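Local coordinates for protein Nsp15 (Middle East respiratory syndrome-related coronavirus, PDB 5YVD) that probably cleaves viral RNA at uridylates as the coronavirus endoribonuclease Nsp15, an EndoU-family enzyme assembled from six chains, at residues Phe200-Asp205 / Asp209-Asp214; Val217-Tyr222 / Val232-Phe237. One frame throughout, in Å; residues are numbered along the deposited sequence.

Interaction 1 (Phe200-Asp205 / Asp209-Asp214); sequences FLPLSD and DFLSFD
Leu211 reaches across to the loop that leads into its own helix, and it does so with a single methyl. CD1 lies 4.2 Å from Pro202 CB and 4.3 Å from Phe200 CE2, meeting the phenyl ring obliquely. The torsions explain the reach: CG of Leu211 stands beside the backbone N (chi1 -62°) and the chain then extends (chi2 174°), which carries CD1 outward from the helix. Phe200 meets it along the CD2-CE2 flank of its ring, and the ring also stacks on Tyr252, while Ile249 of helix 248-255 touches both Phe200 and Leu211.

The second half of the contact is the first turn of helix 205-212, an N-capped helix start in the EndoU-family endoribonuclease domain. Ser204 is the N-cap, its OG taking the N-H of Glu207. Just beyond it, Asp209 N donates to Asp205 O at 3.0 Å, an i to i+4 bond that is nearly straight at 167°. Asp209 CG, beside its own backbone N, lies 3.5 Å from that same Asp205 O. The carboxylate is engaged elsewhere, OD2 turning to helix 215-221 and its end, where Lys221 and Tyr222 are its partners. Asp209 CB also sits over the centre of the Phe213 ring, 3.5 Å above its plane.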
loop_
_atom_site.group_PDB
_atom_site.type_symbol
_atom_site.label_atom_id
_atom_site.label_comp_id
_atom_site.label_asym_id
_atom_site.label_seq_id
_atom_site.Cartn_x
_atom_site.Cartn_y
_atom_site.Cartn_z
ATOM N N PHE A 200 -27.066 24.280 11.557
ATOM C CA PHE A 200 -28.379 24.656 11.006
ATOM C C PHE A 200 -28.988 25.846 11.760
ATOM O O PHE A 200 -29.232 25.774 12.973
ATOM C CB PHE A 200 -29.377 23.474 11.041
ATOM C CG PHE A 200 -30.658 23.730 10.257
ATOM C CD1 PHE A 200 -30.853 23.161 9.015
ATOM C CD2 PHE A 200 -31.650 24.567 10.755
ATOM C CE1 PHE A 200 -32.002 23.412 8.289
ATOM C CE2 PHE A 200 -32.793 24.829 10.025
ATOM C CZ PHE A 200 -32.963 24.253 8.782
ATOM N N LEU A 201 -29.267 26.925 11.035
ATOM C CA LEU A 201 -29.868 28.100 11.633
ATOM C C LEU A 201 -31.079 28.505 10.835
ATOM O O LEU A 201 -30.996 28.606 9.623
ATOM C CB LEU A 201 -28.879 29.265 11.702
ATOM C CG LEU A 201 -28.256 29.493 13.092
ATOM C CD1 LEU A 201 -27.288 28.368 13.489
ATOM C CD2 LEU A 201 -27.574 30.863 13.148
ATOM N N PRO A 202 -32.206 28.759 11.526
ATOM C CA PRO A 202 -33.418 29.138 10.823
ATOM C C PRO A 202 -33.233 30.480 10.148
ATOM O O PRO A 202 -32.396 31.267 10.567
ATOM C CB PRO A 202 -34.474 29.206 11.934
ATOM C CG PRO A 202 -33.708 29.498 13.160
ATOM C CD PRO A 202 -32.394 28.777 12.991
ATOM N N LEU A 203 -34.002 30.714 9.100
ATOM C CA LEU A 203 -33.787 31.852 8.239
ATOM C C LEU A 203 -35.026 32.726 8.087
ATOM O O LEU A 203 -34.961 33.743 7.424
ATOM C CB LEU A 203 -33.343 31.361 6.861
ATOM C CG LEU A 203 -31.938 30.778 6.740
ATOM C CD1 LEU A 203 -31.787 30.036 5.413
ATOM C CD2 LEU A 203 -30.881 31.870 6.888
ATOM N N SER A 204 -36.139 32.341 8.711
ATOM C CA SER A 204 -37.397 33.069 8.598
ATOM C C SER A 204 -38.279 32.753 9.808
ATOM O O SER A 204 -37.997 31.838 10.570
ATOM C CB SER A 204 -38.120 32.642 7.327
ATOM O OG SER A 204 -38.740 31.376 7.524
ATOM N N ASP A 205 -39.367 33.487 9.972
ATOM C CA ASP A 205 -40.269 33.246 11.089
ATOM C C ASP A 205 -40.945 31.882 11.005
ATOM O O ASP A 205 -41.103 31.174 12.005
ATOM C CB ASP A 205 -41.324 34.341 11.142
ATOM C CG ASP A 205 -40.839 35.568 11.855
ATOM O OD1 ASP A 205 -39.967 35.439 12.745
ATOM O OD2 ASP A 205 -41.345 36.655 11.514
ATOM N N ASP A 209 -40.819 28.831 13.876
ATOM C CA ASP A 209 -41.990 28.216 14.443
ATOM C C ASP A 209 -41.884 26.708 14.182
ATOM O O ASP A 209 -42.148 25.885 15.065
ATOM C CB ASP A 209 -43.275 28.805 13.831
ATOM C CG ASP A 209 -43.590 30.224 14.334
ATOM O OD1 ASP A 209 -42.946 30.724 15.288
ATOM O OD2 ASP A 209 -44.520 30.832 13.772
ATOM N N PHE A 210 -41.441 26.353 12.980
ATOM C CA PHE A 210 -41.377 24.975 12.607
ATOM C C PHE A 210 -40.556 24.183 13.609
ATOM O O PHE A 210 -40.951 23.083 14.029
ATOM C CB PHE A 210 -40.817 24.785 11.202
ATOM C CG PHE A 210 -40.796 23.342 10.771
ATOM C CD1 PHE A 210 -41.930 22.735 10.276
ATOM C CD2 PHE A 210 -39.650 22.578 10.899
ATOM C CE1 PHE A 210 -41.917 21.392 9.882
ATOM C CE2 PHE A 210 -39.624 21.255 10.514
ATOM C CZ PHE A 210 -40.763 20.656 9.998
ATOM N N LEU A 211 -39.422 24.737 14.004
ATOM C CA LEU A 211 -38.502 24.004 14.860
ATOM C C LEU A 211 -38.985 23.863 16.280
ATOM O O LEU A 211 -38.538 22.942 16.955
ATOM C CB LEU A 211 -37.123 24.651 14.877
ATOM C CG LEU A 211 -36.478 24.651 13.506
ATOM C CD1 LEU A 211 -35.182 25.443 13.573
ATOM C CD2 LEU A 211 -36.267 23.215 13.066
ATOM N N SER A 212 -39.878 24.762 16.715
ATOM C CA SER A 212 -40.384 24.772 18.098
ATOM C C SER A 212 -41.823 24.323 18.262
ATOM O O SER A 212 -42.157 23.823 19.300
ATOM C CB SER A 212 -40.255 26.165 18.716
ATOM O OG SER A 212 -41.174 27.075 18.116
ATOM N N PHE A 213 -42.683 24.501 17.268
ATOM C CA PHE A 213 -44.139 24.212 17.436
ATOM C C PHE A 213 -44.522 22.733 17.401
ATOM O O PHE A 213 -43.977 21.952 16.634
ATOM C CB PHE A 213 -44.961 24.894 16.328
ATOM C CG PHE A 213 -45.111 26.376 16.501
ATOM C CD1 PHE A 213 -46.243 27.023 16.031
ATOM C CD2 PHE A 213 -44.130 27.138 17.144
ATOM C CE1 PHE A 213 -46.387 28.398 16.192
ATOM C CE2 PHE A 213 -44.272 28.511 17.295
ATOM C CZ PHE A 213 -45.398 29.138 16.819
ATOM N N ASP A 214 -45.503 22.357 18.203
ATOM C CA ASP A 214 -46.249 21.130 17.938
ATOM C C ASP A 214 -46.736 21.135 16.476
ATOM O O ASP A 214 -47.146 22.180 15.975
ATOM C CB ASP A 214 -47.467 21.040 18.841
ATOM C CG ASP A 214 -48.165 19.715 18.701
ATOM O OD1 ASP A 214 -49.274 19.660 18.127
ATOM O OD2 ASP A 214 -47.569 18.710 19.112
#

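Interaction 2 (Val217-Tyr222 / Val232-Phe237); sequences VFIKKY and VVYGDF
Tyr234 spans the gap between helices 215-221 and 229-234, whose backbones stay well apart: the nearest CA atoms, those of Ile219 and Tyr234, are 10.5 Å from each other. Its CB points toward the opposing helix, and with CG beside the backbone N (chi1 -72°) the ring is carried on in that direction. Partway along the ring, CE2 comes within 4.5 Å of Ile219 CG1, a loose apolar contact made obliquely to the ring. Ile219 earns this place through the end of its side chain, which comes nearer than its first bond suggests and also touches Phe229 and Glu230.

At the tip, the hydroxyl oxygen of Tyr234 abuts Phe218 rather than a polar group of the helix. OH lies 3.5 Å from Phe218 CB and 3.6 Å from Phe218 CD2, close to where the side chain passes from methylene to ring. With CG of Phe218 anti to the backbone N (chi1 -180°), the ring leaves CB in a direction that keeps CG and CD2 near the hydroxyl as well. One face of this ring is covered by Tyr222 CD1, 3.5 Å above the plane and offset toward the rim.

Phe210 of helix 205-212 joins both aromatics, meeting the Phe218 ring edge-to-face and the Tyr234 ring at about 30° between planes, and Leu296 of helix 296-304 also touches Phe218. The result is an aromatic cluster between short consecutive helices, part of the helical layer of the EndoU domain.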
loop_
_atom_site.group_PDB
_atom_site.type_symbol
_atom_site.label_atom_id
_atom_site.label_comp_id
_atom_site.label_asym_id
_atom_site.label_seq_id
_atom_site.Cartn_x
_atom_site.Cartn_y
_atom_site.Cartn_z
ATOM N N VAL A 217 -50.337 22.592 15.624
ATOM C CA VAL A 217 -50.414 24.050 15.794
ATOM C C VAL A 217 -49.800 24.808 14.595
ATOM O O VAL A 217 -50.230 25.911 14.240
ATOM C CB VAL A 217 -49.704 24.467 17.109
ATOM C CG1 VAL A 217 -49.607 25.974 17.248
ATOM C CG2 VAL A 217 -50.425 23.876 18.310
ATOM N N PHE A 218 -48.784 24.216 13.988
ATOM C CA PHE A 218 -48.064 24.839 12.892
ATOM C C PHE A 218 -48.861 24.670 11.586
ATOM O O PHE A 218 -49.103 25.646 10.854
ATOM C CB PHE A 218 -46.653 24.227 12.793
ATOM C CG PHE A 218 -45.803 24.801 11.680
ATOM C CD1 PHE A 218 -44.916 25.833 11.930
ATOM C CD2 PHE A 218 -45.880 24.284 10.398
ATOM C CE1 PHE A 218 -44.142 26.364 10.924
ATOM C CE2 PHE A 218 -45.120 24.802 9.379
ATOM C CZ PHE A 218 -44.246 25.851 9.639
ATOM N N ILE A 219 -49.263 23.433 11.294
ATOM C CA ILE A 219 -50.066 23.149 10.122
ATOM C C ILE A 219 -51.225 24.140 10.031
ATOM O O ILE A 219 -51.486 24.719 8.960
ATOM C CB ILE A 219 -50.580 21.677 10.107
ATOM C CG1 ILE A 219 -49.427 20.717 9.775
ATOM C CG2 ILE A 219 -51.670 21.486 9.056
ATOM C CD1 ILE A 219 -49.774 19.254 9.895
ATOM N N LYS A 220 -51.894 24.356 11.162
ATOM C CA LYS A 220 -53.063 25.234 11.202
ATOM C C LYS A 220 -52.710 26.720 11.158
ATOM O O LYS A 220 -53.424 27.499 10.530
ATOM C CB LYS A 220 -53.936 24.909 12.412
ATOM C CG LYS A 220 -54.599 23.541 12.300
ATOM C CD LYS A 220 -55.170 23.074 13.633
ATOM C CE LYS A 220 -55.883 21.735 13.473
ATOM N NZ LYS A 220 -56.424 21.203 14.761
ATOM N N LYS A 221 -51.622 27.123 11.807
ATOM C CA LYS A 221 -51.172 28.507 11.704
ATOM C C LYS A 221 -50.896 28.978 10.274
ATOM O O LYS A 221 -51.149 30.149 9.940
ATOM C CB LYS A 221 -49.913 28.710 12.513
ATOM C CG LYS A 221 -49.241 30.052 12.289
ATOM C CD LYS A 221 -48.423 30.473 13.498
ATOM C CE LYS A 221 -47.627 31.733 13.182
ATOM N NZ LYS A 221 -46.861 32.210 14.360
ATOM N N TYR A 222 -50.365 28.085 9.436
ATOM C CA TYR A 222 -49.917 28.463 8.080
ATOM C C TYR A 222 -50.831 27.903 6.981
ATOM O O TYR A 222 -50.519 28.024 5.793
ATOM C CB TYR A 222 -48.446 28.058 7.863
ATOM C CG TYR A 222 -47.482 28.886 8.699
ATOM C CD1 TYR A 222 -46.900 28.365 9.851
ATOM C CD2 TYR A 222 -47.173 30.201 8.349
ATOM C CE1 TYR A 222 -46.046 29.129 10.631
ATOM C CE2 TYR A 222 -46.314 30.972 9.121
ATOM C CZ TYR A 222 -45.754 30.434 10.259
ATOM O OH TYR A 222 -44.922 31.185 11.054
ATOM N N VAL A 232 -44.742 14.649 4.482
ATOM C CA VAL A 232 -43.690 15.176 3.635
ATOM C C VAL A 232 -42.560 15.806 4.459
ATOM O O VAL A 232 -41.385 15.502 4.267
ATOM C CB VAL A 232 -44.264 16.189 2.606
ATOM C CG1 VAL A 232 -43.153 16.791 1.780
ATOM C CG2 VAL A 232 -45.261 15.522 1.675
ATOM N N VAL A 233 -42.911 16.681 5.383
ATOM C CA VAL A 233 -41.903 17.450 6.102
ATOM C C VAL A 233 -41.555 16.840 7.468
ATOM O O VAL A 233 -40.394 16.521 7.741
ATOM C CB VAL A 233 -42.357 18.897 6.270
ATOM C CG1 VAL A 233 -41.199 19.762 6.743
ATOM C CG2 VAL A 233 -42.894 19.418 4.936
ATOM N N TYR A 234 -42.554 16.649 8.316
ATOM C CA TYR A 234 -42.305 16.091 9.649
ATOM C C TYR A 234 -41.748 14.698 9.578
ATOM O O TYR A 234 -40.893 14.334 10.382
ATOM C CB TYR A 234 -43.563 16.097 10.463
ATOM C CG TYR A 234 -43.930 17.476 10.878
ATOM C CD1 TYR A 234 -43.302 18.069 11.972
ATOM C CD2 TYR A 234 -44.878 18.209 10.177
ATOM C CE1 TYR A 234 -43.621 19.350 12.378
ATOM C CE2 TYR A 234 -45.204 19.484 10.573
ATOM C CZ TYR A 234 -44.570 20.047 11.674
ATOM O OH TYR A 234 -44.881 21.319 12.077
ATOM N N GLY A 235 -42.228 13.936 8.595
ATOM C CA GLY A 235 -41.835 12.541 8.411
ATOM C C GLY A 235 -42.782 11.645 9.170
ATOM O O GLY A 235 -43.280 12.019 10.216
ATOM N N ASP A 236 -43.036 10.466 8.613
ATOM C CA ASP A 236 -43.823 9.407 9.240
ATOM C C ASP A 236 -42.900 8.212 9.556
ATOM O O ASP A 236 -42.294 7.612 8.648
ATOM C CB ASP A 236 -44.914 8.998 8.277
ATOM C CG ASP A 236 -45.794 7.923 8.807
ATOM O OD1 ASP A 236 -45.590 7.408 9.932
ATOM O OD2 ASP A 236 -46.717 7.589 8.048
ATOM N N PHE A 237 -42.803 7.896 10.850
ATOM C CA PHE A 237 -41.951 6.835 11.382
ATOM C C PHE A 237 -42.781 5.711 12.005
ATOM O O PHE A 237 -42.245 4.907 12.775
ATOM C CB PHE A 237 -40.994 7.440 12.419
ATOM C CG PHE A 237 -40.357 8.715 11.949
ATOM C CD1 PHE A 237 -39.161 8.682 11.230
ATOM C CD2 PHE A 237 -40.983 9.935 12.154
ATOM C CE1 PHE A 237 -38.593 9.848 10.744
ATOM C CE2 PHE A 237 -40.422 11.101 11.677
ATOM C CZ PHE A 237 -39.226 11.062 10.969
#

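In the fold
Interactions 1 and 2 follow one another along the chain, their centres about 12 Å apart, and both belong to the endoribonuclease domain. Interaction 1 is a surface contact that ties a loop to the helix it begins, combining a backbone hydrogen bond with leucine, proline and phenylalanine side chains. Interaction 2 is buried, joins two separate helices, and rests on side-chain packing across the segments. Helix 205-212 connects them directly: Asp209 OD2 lies 2.8 Å from Lys221 NZ in a salt bridge and 2.8 Å from Tyr222 OH in a probable hydrogen bond, while Phe210 CZ packs 3.4 Å from Val233 CG1. Polar and charged bonds thus join the two at one point and apolar packing at another.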